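Long-range contact in CBIX (Paracoccus pantotrophus, PDB 4CCS), which probably inserts ferrous iron into sirohydrochlorin as the chelatase that completes siroheme biosynthesis in this denitrifying bacterium: residues Leu117-Gly130 with Leu146-Glu160. Residues are numbered along the deposited sequence; the frame is centred on the assembly and turned at random.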
loop_
_atom_site.group_PDB
_atom_site.type_symbol
_atom_site.label_atom_id
_atom_site.label_comp_id
_atom_site.label_asym_id
_atom_site.label_seq_id
_atom_site.Cartn_x
_atom_site.Cartn_y
_atom_site.Cartn_z
ATOM N N LEU A 117 -19.002 -14.401 4.686
ATOM C CA LEU A 117 -18.152 -13.337 5.215
ATOM C C LEU A 117 -18.396 -13.071 6.706
ATOM O O LEU A 117 -17.428 -12.906 7.452
ATOM C CB LEU A 117 -18.270 -12.058 4.361
ATOM C CG LEU A 117 -17.219 -10.969 4.573
ATOM C CD1 LEU A 117 -15.796 -11.529 4.468
ATOM C CD2 LEU A 117 -17.405 -9.838 3.576
ATOM N N ALA A 118 -19.673 -13.140 7.155
ATOM C CA ALA A 118 -20.042 -12.930 8.560
ATOM C C ALA A 118 -19.442 -13.978 9.503
ATOM O O ALA A 118 -19.248 -13.683 10.678
ATOM C CB ALA A 118 -21.562 -12.876 8.713
ATOM N N GLY A 119 -19.120 -15.174 8.991
ATOM C CA GLY A 119 -18.533 -16.263 9.779
ATOM C C GLY A 119 -17.010 -16.410 9.546
ATOM O O GLY A 119 -16.444 -17.433 9.912
ATOM N N THR A 120 -16.358 -15.393 8.937
ATOM C CA THR A 120 -14.921 -15.412 8.637
ATOM C C THR A 120 -14.180 -14.390 9.504
ATOM O O THR A 120 -14.640 -13.260 9.658
ATOM C CB THR A 120 -14.682 -15.201 7.118
ATOM O OG1 THR A 120 -15.430 -16.171 6.385
ATOM C CG2 THR A 120 -13.205 -15.333 6.718
ATOM N N ARG A 121 -13.017 -14.793 10.039
ATOM C CA ARG A 121 -12.154 -13.963 10.869
ATOM C C ARG A 121 -11.159 -13.249 9.934
ATOM O O ARG A 121 -10.580 -13.895 9.055
ATOM C CB ARG A 121 -11.434 -14.871 11.888
ATOM C CG ARG A 121 -10.445 -14.205 12.811
ATOM C CD ARG A 121 -11.099 -13.291 13.837
ATOM N NE ARG A 121 -10.216 -13.017 14.973
ATOM C CZ ARG A 121 -9.203 -12.158 14.941
ATOM N NH1 ARG A 121 -8.915 -11.499 13.821
ATOM N NH2 ARG A 121 -8.440 -11.985 16.013
ATOM N N LEU A 122 -10.953 -11.934 10.137
ATOM C CA LEU A 122 -10.056 -11.143 9.293
ATOM C C LEU A 122 -8.795 -10.683 9.982
ATOM O O LEU A 122 -8.841 -10.250 11.130
ATOM C CB LEU A 122 -10.796 -9.932 8.692
ATOM C CG LEU A 122 -12.071 -10.265 7.907
ATOM C CD1 LEU A 122 -12.709 -9.002 7.376
ATOM C CD2 LEU A 122 -11.787 -11.269 6.779
ATOM N N LEU A 123 -7.661 -10.771 9.269
ATOM C CA LEU A 123 -6.365 -10.301 9.761
ATOM C C LEU A 123 -5.719 -9.355 8.742
ATOM O O LEU A 123 -5.421 -9.753 7.612
ATOM C CB LEU A 123 -5.430 -11.471 10.103
ATOM C CG LEU A 123 -4.049 -11.113 10.665
ATOM C CD1 LEU A 123 -4.150 -10.498 12.082
ATOM C CD2 LEU A 123 -3.163 -12.340 10.680
ATOM N N VAL A 124 -5.515 -8.109 9.151
ATOM C CA VAL A 124 -4.877 -7.101 8.309
ATOM C C VAL A 124 -3.398 -7.133 8.730
ATOM O O VAL A 124 -3.085 -6.819 9.886
ATOM C CB VAL A 124 -5.520 -5.699 8.499
ATOM C CG1 VAL A 124 -4.708 -4.612 7.793
ATOM C CG2 VAL A 124 -6.980 -5.690 8.034
ATOM N N ALA A 125 -2.511 -7.578 7.822
ATOM C CA ALA A 125 -1.070 -7.649 8.115
ATOM C C ALA A 125 -0.360 -6.462 7.488
ATOM O O ALA A 125 -0.527 -6.210 6.305
ATOM C CB ALA A 125 -0.491 -8.958 7.585
ATOM N N ALA A 126 0.414 -5.705 8.275
ATOM C CA ALA A 126 1.074 -4.520 7.749
ATOM C C ALA A 126 2.467 -4.338 8.347
ATOM O O ALA A 126 2.787 -4.951 9.370
ATOM C CB ALA A 126 0.206 -3.285 8.019
ATOM N N HIS A 127 3.299 -3.519 7.694
ATOM C CA HIS A 127 4.654 -3.265 8.172
ATOM C C HIS A 127 4.632 -2.591 9.541
ATOM O O HIS A 127 5.366 -2.999 10.442
ATOM C CB HIS A 127 5.446 -2.405 7.163
ATOM C CG HIS A 127 6.896 -2.244 7.531
ATOM N ND1 HIS A 127 7.805 -3.283 7.362
ATOM C CD2 HIS A 127 7.558 -1.160 8.001
ATOM C CE1 HIS A 127 8.982 -2.805 7.745
ATOM N NE2 HIS A 127 8.886 -1.526 8.126
ATOM N N GLY A 128 3.779 -1.572 9.702
ATOM C CA GLY A 128 3.732 -0.790 10.927
ATOM C C GLY A 128 4.962 0.133 10.922
ATOM O O GLY A 128 5.541 0.385 9.867
ATOM N N SER A 129 5.366 0.628 12.094
ATOM C CA SER A 129 6.522 1.526 12.209
ATOM C C SER A 129 7.009 1.570 13.642
ATOM O O SER A 129 6.201 1.507 14.572
ATOM C CB SER A 129 6.152 2.941 11.756
ATOM O OG SER A 129 7.242 3.844 11.864
ATOM N N GLY A 130 8.326 1.704 13.814
ATOM C CA GLY A 130 8.935 1.843 15.138
ATOM C C GLY A 130 9.148 3.335 15.482
ATOM O O GLY A 130 9.362 3.666 16.649
ATOM N N LEU A 146 -13.664 -2.990 8.255
ATOM C CA LEU A 146 -14.001 -4.304 7.716
ATOM C C LEU A 146 -14.816 -5.142 8.719
ATOM O O LEU A 146 -15.678 -5.926 8.314
ATOM C CB LEU A 146 -12.706 -5.076 7.356
ATOM C CG LEU A 146 -11.805 -4.512 6.260
ATOM C CD1 LEU A 146 -10.425 -5.160 6.310
ATOM C CD2 LEU A 146 -12.403 -4.722 4.892
ATOM N N ALA A 147 -14.514 -4.994 10.025
ATOM C CA ALA A 147 -15.124 -5.753 11.128
ATOM C C ALA A 147 -16.678 -5.844 11.104
ATOM O O ALA A 147 -17.175 -6.923 11.422
ATOM C CB ALA A 147 -14.644 -5.224 12.480
ATOM N N PRO A 148 -17.442 -4.775 10.704
ATOM C CA PRO A 148 -18.913 -4.901 10.684
ATOM C C PRO A 148 -19.442 -5.909 9.663
ATOM O O PRO A 148 -20.573 -6.380 9.805
ATOM C CB PRO A 148 -19.383 -3.482 10.334
ATOM C CG PRO A 148 -18.338 -2.613 10.861
ATOM C CD PRO A 148 -17.063 -3.358 10.522
ATOM N N TYR A 149 -18.620 -6.265 8.655
ATOM C CA TYR A 149 -19.016 -7.205 7.608
ATOM C C TYR A 149 -18.591 -8.644 7.866
ATOM O O TYR A 149 -19.034 -9.550 7.160
ATOM C CB TYR A 149 -18.503 -6.713 6.243
ATOM C CG TYR A 149 -18.887 -5.282 5.948
ATOM C CD1 TYR A 149 -20.146 -4.966 5.440
ATOM C CD2 TYR A 149 -18.005 -4.236 6.204
ATOM C CE1 TYR A 149 -20.511 -3.646 5.187
ATOM C CE2 TYR A 149 -18.363 -2.912 5.962
ATOM C CZ TYR A 149 -19.611 -2.624 5.434
ATOM O OH TYR A 149 -19.950 -1.321 5.177
ATOM N N ALA A 150 -17.753 -8.864 8.883
ATOM C CA ALA A 150 -17.196 -10.177 9.186
ATOM C C ALA A 150 -17.396 -10.618 10.629
ATOM O O ALA A 150 -18.096 -9.935 11.380
ATOM C CB ALA A 150 -15.710 -10.168 8.843
ATOM N N ALA A 151 -16.783 -11.761 11.024
ATOM C CA ALA A 151 -16.865 -12.272 12.401
ATOM C C ALA A 151 -16.100 -11.350 13.352
ATOM O O ALA A 151 -16.594 -11.035 14.440
ATOM C CB ALA A 151 -16.315 -13.690 12.480
ATOM N N ALA A 152 -14.917 -10.871 12.906
ATOM C CA ALA A 152 -14.036 -9.952 13.634
ATOM C C ALA A 152 -12.885 -9.539 12.712
ATOM O O ALA A 152 -12.649 -10.199 11.701
ATOM C CB ALA A 152 -13.471 -10.638 14.881
ATOM N N ALA A 153 -12.174 -8.454 13.053
ATOM C CA ALA A 153 -11.012 -8.020 12.280
ATOM C C ALA A 153 -9.964 -7.446 13.202
ATOM O O ALA A 153 -10.262 -6.597 14.038
ATOM C CB ALA A 153 -11.407 -7.007 11.213
ATOM N N THR A 154 -8.731 -7.943 13.088
ATOM C CA THR A 154 -7.612 -7.470 13.902
ATOM C C THR A 154 -6.414 -7.218 12.998
ATOM O O THR A 154 -6.464 -7.546 11.804
ATOM C CB THR A 154 -7.259 -8.469 15.003
ATOM O OG1 THR A 154 -6.914 -9.708 14.387
ATOM C CG2 THR A 154 -8.372 -8.636 16.055
ATOM N N CYS A 155 -5.366 -6.614 13.560
ATOM C CA CYS A 155 -4.128 -6.278 12.863
ATOM C C CYS A 155 -2.969 -7.055 13.446
ATOM O O CYS A 155 -2.983 -7.406 14.626
ATOM C CB CYS A 155 -3.846 -4.782 12.954
ATOM S SG CYS A 155 -5.079 -3.735 12.144
ATOM N N GLY A 156 -1.918 -7.217 12.629
ATOM C CA GLY A 156 -0.648 -7.814 13.005
ATOM C C GLY A 156 0.399 -7.011 12.266
ATOM O O GLY A 156 0.205 -6.687 11.091
ATOM N N PHE A 157 1.511 -6.692 12.936
ATOM C CA PHE A 157 2.565 -5.893 12.349
ATOM C C PHE A 157 3.934 -6.579 12.340
ATOM O O PHE A 157 4.167 -7.571 13.050
ATOM C CB PHE A 157 2.655 -4.519 13.047
ATOM C CG PHE A 157 1.341 -3.770 13.045
ATOM C CD1 PHE A 157 0.943 -3.034 11.933
ATOM C CD2 PHE A 157 0.485 -3.833 14.136
ATOM C CE1 PHE A 157 -0.275 -2.356 11.925
ATOM C CE2 PHE A 157 -0.738 -3.150 14.125
ATOM C CZ PHE A 157 -1.115 -2.425 13.015
ATOM N N ILE A 158 4.842 -6.034 11.527
ATOM C CA ILE A 158 6.215 -6.550 11.447
ATOM C C ILE A 158 7.111 -5.750 12.417
ATOM O O ILE A 158 7.926 -6.349 13.118
ATOM C CB ILE A 158 6.720 -6.524 9.971
ATOM C CG1 ILE A 158 6.067 -7.662 9.155
ATOM C CG2 ILE A 158 8.262 -6.647 9.878
ATOM C CD1 ILE A 158 4.937 -7.286 8.343
ATOM N N GLU A 159 6.940 -4.414 12.468
ATOM C CA GLU A 159 7.776 -3.514 13.272
ATOM C C GLU A 159 7.315 -3.236 14.694
ATOM O O GLU A 159 8.099 -2.707 15.487
ATOM C CB GLU A 159 7.961 -2.173 12.547
ATOM C CG GLU A 159 8.833 -2.257 11.317
ATOM C CD GLU A 159 10.288 -2.595 11.575
ATOM O OE1 GLU A 159 10.934 -1.888 12.384
ATOM O OE2 GLU A 159 10.775 -3.577 10.974
ATOM N N GLU A 160 6.068 -3.556 15.027
ATOM C CA GLU A 160 5.542 -3.211 16.337
ATOM C C GLU A 160 4.520 -4.200 16.819
ATOM O O GLU A 160 4.021 -5.015 16.031
ATOM C CB GLU A 160 4.943 -1.790 16.285
ATOM C CG GLU A 160 3.736 -1.681 15.366
ATOM C CD GLU A 160 3.238 -0.272 15.138
ATOM O OE1 GLU A 160 2.676 0.327 16.083
ATOM O OE2 GLU A 160 3.370 0.215 13.994
#
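R121 reaches across to T154, one strand running alongside the other in parallel. Its CG stands anti to the backbone N (chi1 178°), and the bend at the next bond lays the chain over the neighbouring strand. CD rests 3.7 Å from A152 CB and NE passes near the same methyl; the guanidinium then crosses the T154 side chain at about a right angle. There NH1 donates to T154 OG1 at 2.7 Å, the hydroxyl lying at the guanidinium edge and in its plane, while NH2 comes within 3.3 Å of T154 CG2. With an alanine at R121, T154 OG1 would probably lose this donor and the A152 methyl its cover. Beneath, L122, V124 and A126 donate from N to the O of A152, T154 and G156, and T154 N and G156 N donate back to L122 O and V124 O, the parallel pattern in which L122 and V124 each bond to the two residues flanking their partner. On the sheet face opposite R121, L122 CD1 packs against A150 CB at 3.5 Å and also touches L146 CB, and V124 CG2 meets L146 CD1. Past the strand ends, H127 O accepts from both I158 N and E159 N, and E159 CG sits over one face of the imidazole, 3.6 Å from its centroid, in a CH-pi contact; H127 ND1 is hydrogen-bonded to D190 OD2. S129 N donates to E160 OE2 at 2.8 Å, and E160 OE1 is hydrogen-bonded to S136 OG. The pair forms a right-handed beta-alpha-beta crossover through helix 134-146, which packs on C155 and F157, while helix 98-113 touches L122 and L146 through I106. Strand 152-157 edges the four-stranded parallel sheet of this chelatase-type domain, and 121-126 lies between it and 175-179.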